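Local structure of acetylacetone-cleaving enzyme (Acinetobacter johnsonii, 3BAL) at residues P122-D127 with I133-W138; W35-S40 with G143-T148. The protein cleaves acetylacetone with molecular oxygen into methylglyoxal and acetate, working as a homotetramer with one iron cation per subunit. All blocks are in the same frame, centred on the assembly; numbering follows the deposited sequence.

Overall arrangement
Both contacts lie on the jelly-roll fold of this cupin subunit. Contact 1 is the hairpin of strands 123-126 and 132-136. Contact 2 packs helix 138-148 on strand 34-41 of the six-stranded sheet that runs from strand 22-23 to strand 94-98. The helix follows directly after the hairpin, and contact 1 is nested inside the loop that contact 2 closes. Their centres are about 15 Å apart, and they meet where W138 reaches S40. H62, H64 and H104 hold a zinc ion in this structure, where the enzyme uses iron. Contact 1 is nearer this zinc ion, about 5 Å from the side chain of L123. In contact 2 the side chain of W35 is about 13 Å from the zinc ion.

Contact 1. Residues P122-D127 with I133-W138; sequences PLNFID and IASIGW
L123 and I136 form a hydrogen-bonded antiparallel pair. L123 N donates to I136 O and I136 N to L123 O, each at 2.9 Å. At the next hydrogen-bonded pair, F125 N donates to A134 O at 2.9 Å. F125 O takes the N-H of I133, with F125 O and I133 N also 2.9 Å apart, and a weaker bond from A134 N. Two residues, I133 and A134, thus stand against the single F125, a classic beta bulge.

N124 and S135 project from one face of the hairpin. S135 OG donates to N124 OD1 at 2.8 Å, in the amide plane. A chi1 of -171° swings the S135 hydroxyl away from its own N, and OG also lies against P122 CB and CG. L123, F125, A134 and I136 point to the other face. There CE1 of the F125 ring meets I136 CG1 at 3.7 Å, and the A134 carbonyl oxygen sits at the ring's edge. I133 has CG1 in the confined position between N and the carbonyl carbon (chi1 51°). Its CD1 bends back to F125 CB, 3.6 Å away.

Further out, F125 meets the rings of F28 and H62, and L123 touches H64. S135 OG accepts a bond from N124 ND2 of the second subunit, so the serine and asparagine also take part in the tetramer interface. The two faces of the hairpin differ in chemistry. The polar pair joins subunits, while F125 and L123 pack against two of the histidines that hold the metal.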
loop_
_atom_site.group_PDB
_atom_site.type_symbol
_atom_site.label_atom_id
_atom_site.label_comp_id
_atom_site.label_asym_id
_atom_site.label_seq_id
_atom_site.Cartn_x
_atom_site.Cartn_y
_atom_site.Cartn_z
ATOM N N PRO A 122 -7.706 -2.218 -9.206
ATOM C CA PRO A 122 -8.187 -2.581 -10.543
ATOM C C PRO A 122 -8.150 -1.502 -11.620
ATOM O O PRO A 122 -7.962 -0.309 -11.345
ATOM C CB PRO A 122 -9.622 -3.013 -10.270
ATOM C CG PRO A 122 -10.044 -1.988 -9.230
ATOM C CD PRO A 122 -8.839 -1.958 -8.293
ATOM N N LEU A 123 -8.335 -1.957 -12.857
ATOM C CA LEU A 123 -8.412 -1.079 -14.013
ATOM C C LEU A 123 -9.873 -1.193 -14.426
ATOM O O LEU A 123 -10.342 -2.278 -14.771
ATOM C CB LEU A 123 -7.519 -1.568 -15.152
ATOM C CG LEU A 123 -6.025 -1.663 -14.865
ATOM C CD1 LEU A 123 -5.298 -1.827 -16.188
ATOM C CD2 LEU A 123 -5.532 -0.417 -14.141
ATOM N N ASN A 124 -10.595 -0.082 -14.364
ATOM C CA ASN A 124 -12.000 -0.095 -14.724
ATOM C C ASN A 124 -12.226 0.267 -16.183
ATOM O O ASN A 124 -12.041 1.416 -16.589
ATOM C CB ASN A 124 -12.790 0.860 -13.825
ATOM C CG ASN A 124 -12.829 0.400 -12.377
ATOM O OD1 ASN A 124 -12.675 -0.786 -12.082
ATOM N ND2 ASN A 124 -13.050 1.340 -11.466
ATOM N N PHE A 125 -12.613 -0.722 -16.981
ATOM C CA PHE A 125 -12.867 -0.467 -18.392
ATOM C C PHE A 125 -14.274 0.096 -18.513
ATOM O O PHE A 125 -15.204 -0.424 -17.905
ATOM C CB PHE A 125 -12.679 -1.750 -19.203
ATOM C CG PHE A 125 -11.238 -2.192 -19.284
ATOM C CD1 PHE A 125 -10.663 -2.933 -18.252
ATOM C CD2 PHE A 125 -10.441 -1.818 -20.368
ATOM C CE1 PHE A 125 -9.313 -3.291 -18.290
ATOM C CE2 PHE A 125 -9.088 -2.170 -20.417
ATOM C CZ PHE A 125 -8.525 -2.909 -19.374
ATOM N N ILE A 126 -14.412 1.170 -19.288
ATOM C CA ILE A 126 -15.685 1.881 -19.444
ATOM C C ILE A 126 -16.254 1.944 -20.861
ATOM O O ILE A 126 -15.507 1.859 -21.839
ATOM C CB ILE A 126 -15.540 3.344 -18.944
ATOM C CG1 ILE A 126 -14.368 4.029 -19.669
ATOM C CG2 ILE A 126 -15.317 3.356 -17.437
ATOM C CD1 ILE A 126 -14.126 5.499 -19.268
ATOM N N ASP A 127 -17.577 2.103 -20.969
ATOM C CA ASP A 127 -18.213 2.221 -22.279
ATOM C C ASP A 127 -18.318 3.707 -22.640
ATOM O O ASP A 127 -17.822 4.553 -21.898
ATOM C CB ASP A 127 -19.596 1.534 -22.314
ATOM C CG ASP A 127 -20.627 2.207 -21.424
ATOM O OD1 ASP A 127 -20.472 3.396 -21.084
ATOM O OD2 ASP A 127 -21.621 1.540 -21.080
ATOM N N ILE A 133 -17.863 -1.360 -17.366
ATOM C CA ILE A 133 -18.305 -2.657 -17.848
ATOM C C ILE A 133 -17.497 -3.825 -17.264
ATOM O O ILE A 133 -17.955 -4.968 -17.275
ATOM C CB ILE A 133 -18.315 -2.688 -19.410
ATOM C CG1 ILE A 133 -16.981 -2.206 -19.990
ATOM C CG2 ILE A 133 -19.414 -1.760 -19.924
ATOM C CD1 ILE A 133 -15.852 -3.196 -19.882
ATOM N N ALA A 134 -16.310 -3.527 -16.738
ATOM C CA ALA A 134 -15.451 -4.541 -16.124
ATOM C C ALA A 134 -14.392 -3.924 -15.211
ATOM O O ALA A 134 -13.688 -2.999 -15.605
ATOM C CB ALA A 134 -14.773 -5.382 -17.203
ATOM N N SER A 135 -14.294 -4.438 -13.988
ATOM C CA SER A 135 -13.308 -3.969 -13.012
ATOM C C SER A 135 -12.225 -5.047 -12.946
ATOM O O SER A 135 -12.401 -6.073 -12.292
ATOM C CB SER A 135 -13.972 -3.801 -11.643
ATOM O OG SER A 135 -13.099 -3.156 -10.738
ATOM N N ILE A 136 -11.106 -4.813 -13.621
ATOM C CA ILE A 136 -10.042 -5.814 -13.676
ATOM C C ILE A 136 -8.915 -5.647 -12.648
ATOM O O ILE A 136 -8.027 -4.804 -12.807
ATOM C CB ILE A 136 -9.440 -5.863 -15.112
ATOM C CG1 ILE A 136 -10.573 -6.057 -16.145
ATOM C CG2 ILE A 136 -8.403 -6.973 -15.219
ATOM C CD1 ILE A 136 -11.381 -7.345 -16.001
ATOM N N GLY A 137 -8.971 -6.466 -11.597
ATOM C CA GLY A 137 -7.963 -6.445 -10.547
ATOM C C GLY A 137 -7.096 -7.693 -10.622
ATOM O O GLY A 137 -7.169 -8.428 -11.614
ATOM N N TRP A 138 -6.288 -7.954 -9.592
ATOM C CA TRP A 138 -5.405 -9.130 -9.592
ATOM C C TRP A 138 -6.178 -10.431 -9.836
ATOM O O TRP A 138 -5.721 -11.303 -10.575
ATOM C CB TRP A 138 -4.607 -9.232 -8.265
ATOM C CG TRP A 138 -5.431 -9.592 -7.051
ATOM C CD1 TRP A 138 -6.057 -8.730 -6.192
ATOM C CD2 TRP A 138 -5.806 -10.913 -6.633
ATOM N NE1 TRP A 138 -6.805 -9.432 -5.273
ATOM C CE2 TRP A 138 -6.670 -10.772 -5.522
ATOM C CE3 TRP A 138 -5.500 -12.202 -7.095
ATOM C CZ2 TRP A 138 -7.234 -11.875 -4.866
ATOM C CZ3 TRP A 138 -6.062 -13.299 -6.445
ATOM C CH2 TRP A 138 -6.920 -13.127 -5.343
#

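Contact 2. Residues W35-S40 with G143-T148; sequences WQLLHS and GAWLAT
The C-terminal helix of this jelly-roll subunit packs on strand 34-41, with W145 laid across W35, Q36 and L37. The axes of strand 35-40 and helix 143-148 come within 8.8 Å, and their directions differ by 122°.

L37 CB sits over one face of the W145 indole. It is 3.8 Å from the centroid of the five-membered ring, a CH-pi contact. L37 CD2 extends this contact to W145 CB and CD1. L37 N has no polar partner in the model and sits over the rim of the W145 ring. The indole is turned to the strand because W145 CG is anti to the backbone N (chi1 164°). Its far end runs along the chain, where W145 CZ3 comes within 3.6 Å of Q36 CA. Q36 CG lies beside the same end of the ring, 3.8 Å from W145 CH2.

W35 adds a second indole. The edge of W145 points at its face, a T-shaped pair with six-membered ring centroids 5.9 Å apart and planes at 77°. W35 CZ2 also packs against W145 CB. At the polar edge of W35, NE1 donates to water 1 at 3.0 Å, and this water in turn donates to T148 OG1. The T148 hydroxyl gives its own proton to A144 O, with T148 OG1 2.9 Å from it. The water therefore ties the strand tryptophan to the last turn of the helix.

Around this contact, V22 of strand 22-23 touches W35, W145 and T148. Strand 46-53 meets W35 through A49 and F51. Y3 of the third subunit sets its ring edge-to-face with W145 and packs on L37, so the N-terminal arm of that subunit touches both the helix and the strand here.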
loop_
_atom_site.group_PDB
_atom_site.type_symbol
_atom_site.label_atom_id
_atom_site.label_comp_id
_atom_site.label_asym_id
_atom_site.label_seq_id
_atom_site.Cartn_x
_atom_site.Cartn_y
_atom_site.Cartn_z
ATOM N N TRP A 35 0.832 -10.890 -23.583
ATOM C CA TRP A 35 1.296 -10.537 -22.247
ATOM C C TRP A 35 1.633 -11.731 -21.378
ATOM O O TRP A 35 1.517 -12.882 -21.803
ATOM C CB TRP A 35 0.232 -9.690 -21.523
ATOM C CG TRP A 35 -0.971 -10.492 -21.040
ATOM C CD1 TRP A 35 -1.724 -11.363 -21.777
ATOM C CD2 TRP A 35 -1.531 -10.506 -19.717
ATOM N NE1 TRP A 35 -2.710 -11.921 -20.997
ATOM C CE2 TRP A 35 -2.614 -11.415 -19.729
ATOM C CE3 TRP A 35 -1.223 -9.841 -18.521
ATOM C CZ2 TRP A 35 -3.388 -11.678 -18.590
ATOM C CZ3 TRP A 35 -1.996 -10.103 -17.391
ATOM C CH2 TRP A 35 -3.062 -11.014 -17.435
ATOM N N GLN A 36 2.059 -11.416 -20.155
ATOM C CA GLN A 36 2.406 -12.393 -19.129
ATOM C C GLN A 36 2.137 -11.797 -17.748
ATOM O O GLN A 36 2.617 -10.705 -17.443
ATOM C CB GLN A 36 3.895 -12.771 -19.168
ATOM C CG GLN A 36 4.287 -13.834 -20.181
ATOM C CD GLN A 36 5.682 -14.380 -19.918
ATOM O OE1 GLN A 36 5.970 -14.873 -18.818
ATOM N NE2 GLN A 36 6.554 -14.302 -20.924
ATOM N N LEU A 37 1.362 -12.509 -16.932
ATOM C CA LEU A 37 1.093 -12.083 -15.570
ATOM C C LEU A 37 2.310 -12.595 -14.792
ATOM O O LEU A 37 2.656 -13.780 -14.886
ATOM C CB LEU A 37 -0.191 -12.728 -15.039
ATOM C CG LEU A 37 -0.578 -12.355 -13.597
ATOM C CD1 LEU A 37 -0.839 -10.852 -13.485
ATOM C CD2 LEU A 37 -1.820 -13.139 -13.191
ATOM N N LEU A 38 2.962 -11.704 -14.040
ATOM C CA LEU A 38 4.165 -12.051 -13.285
ATOM C C LEU A 38 3.972 -12.260 -11.786
ATOM O O LEU A 38 4.672 -13.070 -11.174
ATOM C CB LEU A 38 5.226 -10.965 -13.495
ATOM C CG LEU A 38 5.673 -10.733 -14.941
ATOM C CD1 LEU A 38 6.550 -9.502 -15.015
ATOM C CD2 LEU A 38 6.421 -11.960 -15.453
ATOM N N HIS A 39 3.036 -11.522 -11.193
ATOM C CA HIS A 39 2.789 -11.630 -9.757
ATOM C C HIS A 39 1.466 -11.021 -9.311
ATOM O O HIS A 39 0.979 -10.040 -9.884
ATOM C CB HIS A 39 3.941 -10.972 -8.985
ATOM C CG HIS A 39 3.714 -10.879 -7.507
ATOM N ND1 HIS A 39 3.155 -9.772 -6.906
ATOM C CD2 HIS A 39 3.982 -11.753 -6.508
ATOM C CE1 HIS A 39 3.092 -9.965 -5.602
ATOM N NE2 HIS A 39 3.587 -11.159 -5.333
ATOM N N SER A 40 0.898 -11.614 -8.269
ATOM C CA SER A 40 -0.356 -11.150 -7.702
ATOM C C SER A 40 -0.225 -11.103 -6.175
ATOM O O SER A 40 0.271 -12.044 -5.564
ATOM C CB SER A 40 -1.482 -12.103 -8.123
ATOM O OG SER A 40 -2.690 -11.790 -7.470
ATOM N N GLY A 143 -7.340 -14.791 -13.564
ATOM C CA GLY A 143 -8.310 -15.652 -14.221
ATOM C C GLY A 143 -8.132 -15.699 -15.731
ATOM O O GLY A 143 -8.196 -16.767 -16.340
ATOM N N ALA A 144 -7.913 -14.535 -16.336
ATOM C CA ALA A 144 -7.718 -14.427 -17.777
ATOM C C ALA A 144 -6.400 -15.070 -18.198
ATOM O O ALA A 144 -6.310 -15.687 -19.261
ATOM C CB ALA A 144 -7.733 -12.962 -18.200
ATOM N N TRP A 145 -5.384 -14.907 -17.358
ATOM C CA TRP A 145 -4.061 -15.450 -17.611
ATOM C C TRP A 145 -4.054 -16.976 -17.622
ATOM O O TRP A 145 -3.572 -17.594 -18.570
ATOM C CB TRP A 145 -3.087 -14.929 -16.545
ATOM C CG TRP A 145 -1.795 -15.692 -16.458
ATOM C CD1 TRP A 145 -1.370 -16.459 -15.413
ATOM C CD2 TRP A 145 -0.752 -15.739 -17.441
ATOM N NE1 TRP A 145 -0.124 -16.978 -15.679
ATOM C CE2 TRP A 145 0.279 -16.552 -16.916
ATOM C CE3 TRP A 145 -0.588 -15.172 -18.712
ATOM C CZ2 TRP A 145 1.463 -16.813 -17.620
ATOM C CZ3 TRP A 145 0.590 -15.431 -19.412
ATOM C CH2 TRP A 145 1.600 -16.244 -18.862
ATOM N N LEU A 146 -4.595 -17.573 -16.561
ATOM C CA LEU A 146 -4.654 -19.027 -16.413
ATOM C C LEU A 146 -5.608 -19.687 -17.398
ATOM O O LEU A 146 -5.399 -20.828 -17.799
ATOM C CB LEU A 146 -5.084 -19.388 -14.993
ATOM C CG LEU A 146 -4.187 -18.930 -13.844
ATOM C CD1 LEU A 146 -4.808 -19.347 -12.518
ATOM C CD2 LEU A 146 -2.809 -19.533 -13.999
ATOM N N ALA A 147 -6.662 -18.971 -17.770
ATOM C CA ALA A 147 -7.643 -19.488 -18.710
ATOM C C ALA A 147 -7.046 -19.566 -20.108
ATOM O O ALA A 147 -7.245 -20.546 -20.827
ATOM C CB ALA A 147 -8.875 -18.599 -18.719
ATOM N N THR A 148 -6.307 -18.530 -20.486
ATOM C CA THR A 148 -5.675 -18.469 -21.797
ATOM C C THR A 148 -4.438 -19.355 -21.820
ATOM O O THR A 148 -4.183 -20.069 -22.790
ATOM C CB THR A 148 -5.266 -17.022 -22.143
ATOM O OG1 THR A 148 -6.428 -16.182 -22.117
ATOM C CG2 THR A 148 -4.626 -16.957 -23.526
HETATM O O HOH W 1 -5.079 -13.641 -21.717
#